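Local coordinates for ESX secretion system protein EccC (Thermomonospora curvata, PDB 4NH0) that forms part of the ESX type VII secretion system that exports EsxA and EsxB, has weak intrinsic ATPase activity, and might be its translocase subunit, at residues L673-T678 against T700-L704; F691-G697 against V710-R716. One frame throughout, in Å; residues are numbered along the deposited sequence.

Interaction 1: L673-T678 against T700-L704; sequences LRTLIT and TLAGL
In the second FtsK domain, a P-loop NTPase fold, the helix that follows the ATP-binding Walker A loop packs against the loop joining parallel strands 689-694 and 710-714. Residues 673-678 are helix; 700-704 make a tight turn with 3-10 segment 701-703, held by Leu704 N to Leu701 O at 3.0 Å. The backbones come closest at Arg674 and Leu701 (CA-CA 6.7 Å). Leu673 points its CB at Leu701 CD2 (4.4 Å). Arg674, in an m, t, m conformation with chi4 near 180°, lays CG 3.7 Å from Leu701 CD2, CB 4.0 Å from Leu704 CD1 and one guanidinium face under Thr700, NH1 to CB 3.4 Å; its NH2 hydrogen-bonds to Thr671 OG1, beside the nucleotide. Ile677 (mt) spans both leucines, CD1 to Leu701 CD2 at 4.2 Å and CG2 to Leu704 CD1 at 4.1 Å. Leu704 (mt) is backed by Ile881 and Val885 of helix 877-891. Thr678 OG1 lies 4.1 Å from Leu704 CD2 and gives a very short hydrogen bond to Arg674 O, 2.3 Å.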
ATOM      1  N   LEU A 673       2.596   0.786  -2.708  1.00 78.23           N
ATOM      2  CA  LEU A 673       3.644   1.608  -2.115  1.00 61.38           C
ATOM      3  C   LEU A 673       4.111   2.690  -3.078  1.00 62.66           C
ATOM      4  O   LEU A 673       4.299   3.840  -2.689  1.00 58.03           O
ATOM      5  CB  LEU A 673       4.834   0.741  -1.694  1.00 64.96           C
ATOM      6  CG  LEU A 673       4.603  -0.304  -0.602  1.00 59.32           C
ATOM      7  CD1 LEU A 673       5.858  -1.133  -0.379  1.00 60.31           C
ATOM      8  CD2 LEU A 673       4.168   0.361   0.689  1.00 48.88           C
ATOM      9  N   ARG A 674       4.284   2.313  -4.338  1.00 64.62           N
ATOM     10  CA  ARG A 674       4.784   3.232  -5.352  1.00 70.43           C
ATOM     11  C   ARG A 674       3.793   4.354  -5.646  1.00 73.10           C
ATOM     12  O   ARG A 674       4.191   5.456  -6.017  1.00 61.95           O
ATOM     13  CB  ARG A 674       5.118   2.469  -6.634  1.00 60.62           C
ATOM     14  CG  ARG A 674       6.281   1.506  -6.473  1.00 66.69           C
ATOM     15  CD  ARG A 674       6.602   0.791  -7.771  1.00 87.04           C
ATOM     16  NE  ARG A 674       5.510  -0.074  -8.200  1.00 78.96           N
ATOM     17  CZ  ARG A 674       5.554  -0.851  -9.276  1.00 76.63           C
ATOM     18  NH1 ARG A 674       6.641  -0.875 -10.035  1.00 75.23           N
ATOM     19  NH2 ARG A 674       4.511  -1.605  -9.592  1.00 83.50           N
ATOM     20  N   THR A 675       2.504   4.073  -5.478  1.00 67.94           N
ATOM     21  CA  THR A 675       1.483   5.097  -5.660  1.00 67.65           C
ATOM     22  C   THR A 675       1.525   6.090  -4.510  1.00 72.93           C
ATOM     23  O   THR A 675       1.532   7.300  -4.724  1.00 76.34           O
ATOM     24  CB  THR A 675       0.073   4.497  -5.739  1.00 63.71           C
ATOM     25  OG1 THR A 675      -0.304   3.991  -4.454  1.00 90.74           O
ATOM     26  CG2 THR A 675       0.030   3.377  -6.750  1.00 67.23           C
ATOM     27  N   LEU A 676       1.553   5.559  -3.292  1.00 64.45           N
ATOM     28  CA  LEU A 676       1.564   6.373  -2.083  1.00 58.43           C
ATOM     29  C   LEU A 676       2.751   7.328  -2.057  1.00 65.98           C
ATOM     30  O   LEU A 676       2.606   8.502  -1.720  1.00 60.46           O
ATOM     31  CB  LEU A 676       1.586   5.479  -0.844  1.00 55.43           C
ATOM     32  CG  LEU A 676       1.572   6.204   0.500  1.00 46.07           C
ATOM     33  CD1 LEU A 676       0.390   7.151   0.574  1.00 60.33           C
ATOM     34  CD2 LEU A 676       1.536   5.209   1.645  1.00 34.81           C
ATOM     35  N   ILE A 677       3.924   6.815  -2.409  1.00 54.57           N
ATOM     36  CA  ILE A 677       5.123   7.636  -2.497  1.00 45.05           C
ATOM     37  C   ILE A 677       4.945   8.723  -3.547  1.00 59.57           C
ATOM     38  O   ILE A 677       5.192   9.899  -3.285  1.00 59.28           O
ATOM     39  CB  ILE A 677       6.363   6.794  -2.845  1.00 32.88           C
ATOM     40  CG1 ILE A 677       6.668   5.803  -1.723  1.00 37.33           C
ATOM     41  CG2 ILE A 677       7.563   7.689  -3.091  1.00 43.79           C
ATOM     42  CD1 ILE A 677       7.851   4.906  -2.008  1.00 44.99           C
ATOM     43  N   THR A 678       4.504   8.320  -4.734  1.00 57.11           N
ATOM     44  CA  THR A 678       4.301   9.249  -5.836  1.00 58.49           C
ATOM     45  C   THR A 678       3.215  10.266  -5.506  1.00 65.88           C
ATOM     46  O   THR A 678       3.350  11.448  -5.816  1.00 65.30           O
ATOM     47  CB  THR A 678       3.922   8.512  -7.131  1.00 50.12           C
ATOM     48  OG1 THR A 678       4.748   7.351  -7.279  1.00 51.67           O
ATOM     49  CG2 THR A 678       4.108   9.417  -8.335  1.00 51.50           C
ATOM     50  N   THR A 700      10.906  -3.391  -7.262  1.00 80.57           N
ATOM     51  CA  THR A 700      10.169  -2.469  -8.118  1.00 81.10           C
ATOM     52  C   THR A 700      10.336  -1.017  -7.685  1.00 72.26           C
ATOM     53  O   THR A 700      10.133  -0.100  -8.479  1.00 70.06           O
ATOM     54  CB  THR A 700       8.668  -2.808  -8.142  1.00 85.67           C
ATOM     55  OG1 THR A 700       8.164  -2.838  -6.802  1.00 88.08           O
ATOM     56  CG2 THR A 700       8.441  -4.162  -8.791  1.00101.95           C
ATOM     57  N   LEU A 701      10.707  -0.812  -6.425  1.00 76.44           N
ATOM     58  CA  LEU A 701      10.864   0.533  -5.879  1.00 60.91           C
ATOM     59  C   LEU A 701      12.033   1.281  -6.510  1.00 62.24           C
ATOM     60  O   LEU A 701      12.108   2.505  -6.429  1.00 70.57           O
ATOM     61  CB  LEU A 701      11.055   0.477  -4.362  1.00 63.60           C
ATOM     62  CG  LEU A 701       9.823   0.151  -3.519  1.00 67.66           C
ATOM     63  CD1 LEU A 701      10.186   0.106  -2.046  1.00 53.81           C
ATOM     64  CD2 LEU A 701       8.728   1.168  -3.768  1.00 53.20           C
ATOM     65  N   ALA A 702      12.938   0.542  -7.143  1.00 59.44           N
ATOM     66  CA  ALA A 702      14.131   1.131  -7.742  1.00 66.84           C
ATOM     67  C   ALA A 702      13.794   2.081  -8.889  1.00 65.58           C
ATOM     68  O   ALA A 702      14.642   2.854  -9.330  1.00 74.59           O
ATOM     69  CB  ALA A 702      15.068   0.037  -8.225  1.00 73.21           C
ATOM     70  N   GLY A 703      12.556   2.020  -9.368  1.00 61.51           N
ATOM     71  CA  GLY A 703      12.112   2.890 -10.438  1.00 62.56           C
ATOM     72  C   GLY A 703      11.884   4.315  -9.971  1.00 70.68           C
ATOM     73  O   GLY A 703      11.885   5.248 -10.773  1.00 77.50           O
ATOM     74  N   LEU A 704      11.687   4.482  -8.668  1.00 70.20           N
ATOM     75  CA  LEU A 704      11.442   5.798  -8.091  1.00 66.01           C
ATOM     76  C   LEU A 704      12.712   6.396  -7.500  1.00 75.90           C
ATOM     77  O   LEU A 704      12.670   7.445  -6.861  1.00 73.69           O
ATOM     78  CB  LEU A 704      10.361   5.715  -7.011  1.00 60.74           C
ATOM     79  CG  LEU A 704       8.986   5.200  -7.435  1.00 64.36           C
ATOM     80  CD1 LEU A 704       8.050   5.141  -6.241  1.00 44.16           C
ATOM     81  CD2 LEU A 704       8.403   6.072  -8.528  1.00 61.64           C
TER

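Interaction 2: F691-G697 against V710-R716; sequences FYCLDFG and VGSVATR. With MG (magnesium ion), chain D.
Strands 691-694 and 710-714 run parallel, 1° apart with axes 4.9 Å from each other, at the edge of the central sheet of a P-loop NTPase fold. The register starts with Phe691 beside Val710 and ends with Leu694 beside Ala714; Gly711 and Ser712 lie opposite Tyr692, a beta bulge, with Gly711 at phi/psi -123/-22. The ladder runs Gly711 N to Phe691 O (3.0 Å), Cys693 N to Ser712 O (3.0 Å), Ala714 N to Cys693 O (3.1 Å) and Asp695 N to Ala714 O (2.9 Å). On one face Phe691 CB meets Val710 CG1 (3.9 Å), and Cys693 lies beside Val713. On the other, Tyr692 (chi1 m) puts CD2 3.9 Å from Ser712 CB and CE2 3.8 Å from Gly711 CA, where a side chain would clash; Tyr692 OH hydrogen-bonds to Pro898 O, and helix 719-742 covers this face. Past the strands, Arg716 reaches across to the first segment, NH2 2.9 Å from Phe696 O, while Phe696 CE1 sits 4.0 Å from Arg716 CB. The loop after strand 691-694 enters the ATP site: Gly697, with Ser670 OG, binds the magnesium, its carbonyl O 2.1 Å from the ion, which water 1 joins at 2.0 Å.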
ATOM      1  N   PHE A 691      11.940  10.046   1.458  1.00 45.69           N
ATOM      2  CA  PHE A 691      11.653   8.616   1.456  1.00 42.39           C
ATOM      3  C   PHE A 691      12.927   7.781   1.444  1.00 41.74           C
ATOM      4  O   PHE A 691      13.840   8.031   0.662  1.00 45.28           O
ATOM      5  CB  PHE A 691      10.782   8.248   0.255  1.00 49.92           C
ATOM      6  CG  PHE A 691       9.474   8.979   0.209  1.00 44.99           C
ATOM      7  CD1 PHE A 691       9.370  10.202  -0.431  1.00 46.19           C
ATOM      8  CD2 PHE A 691       8.346   8.445   0.806  1.00 34.68           C
ATOM      9  CE1 PHE A 691       8.167  10.877  -0.473  1.00 51.99           C
ATOM     10  CE2 PHE A 691       7.141   9.115   0.767  1.00 48.55           C
ATOM     11  CZ  PHE A 691       7.052  10.333   0.127  1.00 54.72           C
ATOM     12  N   TYR A 692      12.976   6.785   2.321  1.00 36.96           N
ATOM     13  CA  TYR A 692      14.107   5.871   2.389  1.00 42.48           C
ATOM     14  C   TYR A 692      13.592   4.439   2.405  1.00 55.32           C
ATOM     15  O   TYR A 692      12.927   4.017   3.351  1.00 49.11           O
ATOM     16  CB  TYR A 692      14.966   6.173   3.616  1.00 35.41           C
ATOM     17  CG  TYR A 692      15.513   7.580   3.608  1.00 37.22           C
ATOM     18  CD1 TYR A 692      14.796   8.629   4.165  1.00 36.81           C
ATOM     19  CD2 TYR A 692      16.736   7.864   3.021  1.00 41.36           C
ATOM     20  CE1 TYR A 692      15.288   9.918   4.148  1.00 37.12           C
ATOM     21  CE2 TYR A 692      17.237   9.150   3.000  1.00 47.81           C
ATOM     22  CZ  TYR A 692      16.508  10.172   3.564  1.00 47.54           C
ATOM     23  OH  TYR A 692      17.004  11.452   3.544  1.00 63.89           O
ATOM     24  N   CYS A 693      13.901   3.696   1.349  1.00 55.20           N
ATOM     25  CA  CYS A 693      13.222   2.436   1.083  1.00 49.66           C
ATOM     26  C   CYS A 693      14.087   1.199   1.280  1.00 56.17           C
ATOM     27  O   CYS A 693      15.288   1.208   1.014  1.00 61.62           O
ATOM     28  CB  CYS A 693      12.672   2.442  -0.342  1.00 64.73           C
ATOM     29  SG  CYS A 693      11.744   3.930  -0.765  1.00 65.75           S
ATOM     30  N   LEU A 694      13.449   0.136   1.755  1.00 51.45           N
ATOM     31  CA  LEU A 694      14.064  -1.179   1.845  1.00 47.68           C
ATOM     32  C   LEU A 694      13.272  -2.132   0.963  1.00 63.62           C
ATOM     33  O   LEU A 694      12.319  -2.760   1.420  1.00 65.54           O
ATOM     34  CB  LEU A 694      14.090  -1.680   3.291  1.00 55.08           C
ATOM     35  CG  LEU A 694      15.284  -1.330   4.182  1.00 50.53           C
ATOM     36  CD1 LEU A 694      15.562   0.158   4.193  1.00 51.05           C
ATOM     37  CD2 LEU A 694      15.042  -1.827   5.595  1.00 50.39           C
ATOM     38  N   ASP A 695      13.651  -2.227  -0.306  1.00 63.53           N
ATOM     39  CA  ASP A 695      12.863  -2.998  -1.258  1.00 62.46           C
ATOM     40  C   ASP A 695      13.037  -4.494  -1.045  1.00 67.59           C
ATOM     41  O   ASP A 695      13.968  -5.103  -1.555  1.00 76.99           O
ATOM     42  CB  ASP A 695      13.233  -2.631  -2.694  1.00 76.80           C
ATOM     43  CG  ASP A 695      12.140  -2.980  -3.682  1.00 82.64           C
ATOM     44  OD1 ASP A 695      11.364  -3.921  -3.415  1.00 82.55           O
ATOM     45  OD2 ASP A 695      12.046  -2.305  -4.728  1.00 75.19           O
ATOM     46  N   PHE A 696      12.120  -5.083  -0.290  1.00 74.14           N
ATOM     47  CA  PHE A 696      12.142  -6.515  -0.050  1.00 76.62           C
ATOM     48  C   PHE A 696      10.979  -7.230  -0.745  1.00 83.48           C
ATOM     49  O   PHE A 696      10.690  -8.384  -0.438  1.00 81.21           O
ATOM     50  CB  PHE A 696      12.122  -6.805   1.459  1.00 78.91           C
ATOM     51  CG  PHE A 696      13.414  -6.488   2.154  1.00 80.50           C
ATOM     52  CD1 PHE A 696      14.607  -6.477   1.451  1.00 78.89           C
ATOM     53  CD2 PHE A 696      13.440  -6.200   3.512  1.00 75.23           C
ATOM     54  CE1 PHE A 696      15.803  -6.178   2.090  1.00 72.66           C
ATOM     55  CE2 PHE A 696      14.629  -5.904   4.147  1.00 67.14           C
ATOM     56  CZ  PHE A 696      15.807  -5.895   3.438  1.00 66.60           C
ATOM     57  N   GLY A 697      10.347  -6.573  -1.714  1.00 85.25           N
ATOM     58  CA  GLY A 697       9.259  -7.204  -2.440  1.00 88.71           C
ATOM     59  C   GLY A 697       9.242  -6.985  -3.944  1.00 90.10           C
ATOM     60  O   GLY A 697       8.291  -6.415  -4.476  1.00 99.37           O
ATOM     61  N   VAL A 710      13.098  10.929  -2.826  1.00 55.06           N
ATOM     62  CA  VAL A 710      13.764   9.771  -2.244  1.00 59.42           C
ATOM     63  C   VAL A 710      15.251  10.048  -2.067  1.00 67.47           C
ATOM     64  O   VAL A 710      15.833  10.858  -2.789  1.00 74.59           O
ATOM     65  CB  VAL A 710      13.573   8.505  -3.102  1.00 55.76           C
ATOM     66  CG1 VAL A 710      12.101   8.287  -3.404  1.00 48.08           C
ATOM     67  CG2 VAL A 710      14.371   8.603  -4.386  1.00 64.35           C
ATOM     68  N   GLY A 711      15.861   9.379  -1.096  1.00 54.02           N
ATOM     69  CA  GLY A 711      17.269   9.574  -0.811  1.00 55.39           C
ATOM     70  C   GLY A 711      18.049   8.280  -0.886  1.00 64.84           C
ATOM     71  O   GLY A 711      19.265   8.288  -1.071  1.00 76.67           O
ATOM     72  N   SER A 712      17.344   7.163  -0.745  1.00 64.94           N
ATOM     73  CA  SER A 712      17.979   5.853  -0.791  1.00 50.69           C
ATOM     74  C   SER A 712      16.988   4.748  -1.132  1.00 64.19           C
ATOM     75  O   SER A 712      15.874   4.717  -0.614  1.00 62.85           O
ATOM     76  CB  SER A 712      18.654   5.542   0.543  1.00 52.89           C
ATOM     77  OG  SER A 712      19.094   4.198   0.586  1.00 63.67           O
ATOM     78  N   VAL A 713      17.404   3.849  -2.015  1.00 62.32           N
ATOM     79  CA  VAL A 713      16.632   2.653  -2.325  1.00 63.86           C
ATOM     80  C   VAL A 713      17.537   1.433  -2.231  1.00 61.44           C
ATOM     81  O   VAL A 713      18.336   1.170  -3.129  1.00 77.97           O
ATOM     82  CB  VAL A 713      15.999   2.720  -3.727  1.00 63.86           C
ATOM     83  CG1 VAL A 713      15.241   1.435  -4.025  1.00 58.95           C
ATOM     84  CG2 VAL A 713      15.073   3.919  -3.834  1.00 57.46           C
ATOM     85  N   ALA A 714      17.418   0.697  -1.133  1.00 57.63           N
ATOM     86  CA  ALA A 714      18.289  -0.443  -0.885  1.00 60.18           C
ATOM     87  C   ALA A 714      17.632  -1.751  -1.298  1.00 77.78           C
ATOM     88  O   ALA A 714      16.528  -2.071  -0.856  1.00 88.76           O
ATOM     89  CB  ALA A 714      18.686  -0.493   0.580  1.00 80.94           C
ATOM     90  N   THR A 715      18.317  -2.503  -2.152  1.00 86.75           N
ATOM     91  CA  THR A 715      17.862  -3.831  -2.525  1.00 71.04           C
ATOM     92  C   THR A 715      18.323  -4.827  -1.472  1.00 77.04           C
ATOM     93  O   THR A 715      19.071  -4.473  -0.562  1.00 81.08           O
ATOM     94  CB  THR A 715      18.388  -4.253  -3.908  1.00 75.50           C
ATOM     95  OG1 THR A 715      19.816  -4.145  -3.931  1.00 94.94           O
ATOM     96  CG2 THR A 715      17.803  -3.363  -4.992  1.00 75.33           C
ATOM     97  N   ARG A 716      17.876  -6.070  -1.600  1.00 85.43           N
ATOM     98  CA  ARG A 716      18.171  -7.097  -0.609  1.00 82.78           C
ATOM     99  C   ARG A 716      19.651  -7.487  -0.596  1.00 84.92           C
ATOM    100  O   ARG A 716      20.142  -8.045   0.384  1.00 76.69           O
ATOM    101  CB  ARG A 716      17.316  -8.333  -0.872  1.00105.90           C
ATOM    102  CG  ARG A 716      17.003  -8.518  -2.339  1.00114.70           C
ATOM    103  CD  ARG A 716      16.027  -9.658  -2.604  1.00126.72           C
ATOM    104  NE  ARG A 716      14.647  -9.369  -2.235  1.00136.94           N
ATOM    105  CZ  ARG A 716      13.691  -9.095  -3.116  1.00117.96           C
ATOM    106  NH1 ARG A 716      13.992  -9.038  -4.405  1.00125.22           N
ATOM    107  NH2 ARG A 716      12.451  -8.857  -2.705  1.00109.06           N
TER
HETATM  108 MG    MG D1402       6.471  -7.080  -3.792  1.00 82.70          MG
HETATM  109  O   HOH W   1       6.239  -7.177  -5.821  1.00 77.95           O

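Along the chain the four segments alternate, so the two contacts cross. Helix 669-683 leads from the Walker A loop into strand 689-694; after Gly697 the chain turns back to helix 669-683 at 700-704, where interaction 1 closes a loop of 21 residues. It then enters strand 710-714, and interaction 2 closes the 12 residues between its two segments, a link that holds 700-704 itself. Asp695 ties the two together: its OD2 accepts a probable hydrogen bond from Leu701 N at 2.6 Å, while Leu701 CD1 rests 3.8 Å from Cys693 CB. Leu701 thus sits between helix 669-683 and strand 689-694, and Asp695 lies two residues before the magnesium ligand Gly697.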